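Local structure of omega-class glutathione S-transferase (Bombyx mori, 3WD6) at residues Ile182-Phe186 against Leu208-Ile212. The protein binds glutathione and, as an omega-class member of its superfamily, probably catalyses glutathione transfer and the glutathione-dependent reduction of dehydroascorbate. Residues are numbered along the deposited sequence; the frame is centred on the assembly and turned at random.
Sequences IWPWF and LLEYI
Phe-186 packs its ring against the side chains of Ile-212, Tyr-211 and Leu-208 on helix 206-216, and with Ile-212 it buries the most surface here. The CG1-CD1 arm of Ile-212 crosses the Phe-186 side chain at about a right angle, CD1 lying 4.0 Å from Phe-186 CD1. Further out, Phe-186 CE2 meets the edge of the Tyr-211 ring at CE2, 4.0 Å away and in the tyrosine's plane, while Leu-208 CD1 touches Phe-186 CZ at 4.2 Å.

With CG1 of Ile-212 anti to its carbonyl carbon (chi1 -71°), the other branch is left for Trp-183: CG2 sits 4.0 Å from Trp-183 CH2, at the far end of the indole, whose NE1 is hydrogen-bonded to Glu-187. Cutting Phe-186 back to an alanine is likely to open a gap among Ile-212, Tyr-211 and Leu-208, taking away the ring that meets Tyr-211 CE2.

The axes of 182-186 and 208-212 run at 102° to each other and come within 12.0 Å, a spacing bridged by large side chains in the helical C-terminal domain of the GST fold. Leu-155 of helix 145-165 also touches Phe-186 and Leu-208. Tyr-211 OH is hydrogen-bonded to Asp-179, outside the two segments; between them no hydrogen bond forms, and the contact is van der Waals, burying mainly apolar surface.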
loop_
_atom_site.group_PDB
_atom_site.type_symbol
_atom_site.label_atom_id
_atom_site.label_comp_id
_atom_site.label_asym_id
_atom_site.label_seq_id
_atom_site.Cartn_x
_atom_site.Cartn_y
_atom_site.Cartn_z
ATOM N N ILE A 182 2.519 -6.096 1.492
ATOM C CA ILE A 182 2.846 -6.243 0.085
ATOM C C ILE A 182 1.604 -6.032 -0.782
ATOM O O ILE A 182 1.705 -5.779 -1.993
ATOM C CB ILE A 182 3.521 -7.615 -0.226
ATOM C CG1 ILE A 182 2.518 -8.771 -0.174
ATOM C CG2 ILE A 182 4.683 -7.874 0.742
ATOM C CD1 ILE A 182 3.183 -10.170 -0.294
ATOM N N TRP A 183 0.426 -6.117 -0.162
ATOM C CA TRP A 183 -0.820 -6.083 -0.924
ATOM C C TRP A 183 -0.944 -4.938 -1.965
ATOM O O TRP A 183 -1.430 -5.153 -3.076
ATOM C CB TRP A 183 -2.052 -6.066 0.002
ATOM C CG TRP A 183 -3.260 -5.769 -0.819
ATOM C CD1 TRP A 183 -3.988 -4.607 -0.843
ATOM C CD2 TRP A 183 -3.824 -6.618 -1.816
ATOM N NE1 TRP A 183 -5.002 -4.699 -1.777
ATOM C CE2 TRP A 183 -4.915 -5.922 -2.394
ATOM C CE3 TRP A 183 -3.528 -7.909 -2.264
ATOM C CZ2 TRP A 183 -5.707 -6.478 -3.407
ATOM C CZ3 TRP A 183 -4.318 -8.462 -3.272
ATOM C CH2 TRP A 183 -5.394 -7.741 -3.835
ATOM N N PRO A 184 -0.530 -3.714 -1.602
ATOM C CA PRO A 184 -0.809 -2.612 -2.540
ATOM C C PRO A 184 -0.244 -2.853 -3.945
ATOM O O PRO A 184 -0.800 -2.383 -4.963
ATOM C CB PRO A 184 -0.093 -1.414 -1.893
ATOM C CG PRO A 184 -0.082 -1.749 -0.414
ATOM C CD PRO A 184 0.128 -3.247 -0.360
ATOM N N TRP A 185 0.880 -3.560 -4.009
ATOM C CA TRP A 185 1.481 -3.787 -5.316
ATOM C C TRP A 185 0.721 -4.845 -6.080
ATOM O O TRP A 185 0.541 -4.715 -7.290
ATOM C CB TRP A 185 2.984 -4.020 -5.225
ATOM C CG TRP A 185 3.594 -2.725 -4.843
ATOM C CD1 TRP A 185 3.971 -1.713 -5.690
ATOM C CD2 TRP A 185 3.791 -2.225 -3.506
ATOM N NE1 TRP A 185 4.431 -0.639 -4.962
ATOM C CE2 TRP A 185 4.335 -0.922 -3.624
ATOM C CE3 TRP A 185 3.586 -2.760 -2.228
ATOM C CZ2 TRP A 185 4.670 -0.145 -2.514
ATOM C CZ3 TRP A 185 3.924 -1.988 -1.120
ATOM C CH2 TRP A 185 4.462 -0.693 -1.272
ATOM N N PHE A 186 0.221 -5.858 -5.375
ATOM C CA PHE A 186 -0.689 -6.791 -6.019
ATOM C C PHE A 186 -1.975 -6.104 -6.515
ATOM O O PHE A 186 -2.498 -6.465 -7.591
ATOM C CB PHE A 186 -0.996 -7.974 -5.106
ATOM C CG PHE A 186 0.181 -8.889 -4.910
ATOM C CD1 PHE A 186 1.047 -9.175 -5.978
ATOM C CD2 PHE A 186 0.443 -9.447 -3.662
ATOM C CE1 PHE A 186 2.156 -10.015 -5.801
ATOM C CE2 PHE A 186 1.538 -10.299 -3.477
ATOM C CZ PHE A 186 2.396 -10.580 -4.549
ATOM N N LEU A 208 -0.622 -17.951 -6.744
ATOM C CA LEU A 208 -0.555 -16.517 -6.462
ATOM C C LEU A 208 -1.819 -15.783 -6.967
ATOM O O LEU A 208 -2.377 -14.904 -6.287
ATOM C CB LEU A 208 0.708 -15.927 -7.083
ATOM C CG LEU A 208 1.185 -14.573 -6.567
ATOM C CD1 LEU A 208 1.202 -14.564 -5.049
ATOM C CD2 LEU A 208 2.584 -14.266 -7.120
ATOM N N LEU A 209 -2.279 -16.157 -8.155
ATOM C CA LEU A 209 -3.494 -15.570 -8.696
ATOM C C LEU A 209 -4.704 -15.895 -7.825
ATOM O O LEU A 209 -5.591 -15.058 -7.649
ATOM C CB LEU A 209 -3.701 -16.024 -10.134
ATOM C CG LEU A 209 -2.704 -15.363 -11.093
ATOM C CD1 LEU A 209 -2.573 -16.133 -12.409
ATOM C CD2 LEU A 209 -3.129 -13.924 -11.344
ATOM N N GLU A 210 -4.732 -17.101 -7.265
ATOM C CA GLU A 210 -5.793 -17.492 -6.337
ATOM C C GLU A 210 -5.746 -16.664 -5.039
ATOM O O GLU A 210 -6.772 -16.174 -4.545
ATOM C CB GLU A 210 -5.670 -18.980 -6.017
ATOM C CG GLU A 210 -6.743 -19.538 -5.083
ATOM C CD GLU A 210 -6.425 -20.983 -4.674
ATOM O OE1 GLU A 210 -7.176 -21.552 -3.828
ATOM O OE2 GLU A 210 -5.417 -21.550 -5.197
ATOM N N TYR A 211 -4.537 -16.510 -4.503
ATOM C CA TYR A 211 -4.301 -15.714 -3.305
ATOM C C TYR A 211 -4.753 -14.264 -3.531
ATOM O O TYR A 211 -5.383 -13.666 -2.672
ATOM C CB TYR A 211 -2.815 -15.811 -2.940
ATOM C CG TYR A 211 -2.268 -14.757 -2.006
ATOM C CD1 TYR A 211 -2.457 -14.851 -0.624
ATOM C CD2 TYR A 211 -1.514 -13.693 -2.499
ATOM C CE1 TYR A 211 -1.929 -13.896 0.243
ATOM C CE2 TYR A 211 -0.985 -12.723 -1.633
ATOM C CZ TYR A 211 -1.193 -12.838 -0.269
ATOM O OH TYR A 211 -0.673 -11.888 0.576
ATOM N N ILE A 212 -4.459 -13.709 -4.700
ATOM C CA ILE A 212 -4.894 -12.354 -4.986
ATOM C C ILE A 212 -6.423 -12.248 -4.949
ATOM O O ILE A 212 -6.963 -11.319 -4.319
ATOM C CB ILE A 212 -4.277 -11.805 -6.284
ATOM C CG1 ILE A 212 -2.786 -11.549 -6.040
ATOM C CG2 ILE A 212 -4.974 -10.506 -6.731
ATOM C CD1 ILE A 212 -1.950 -11.482 -7.304
#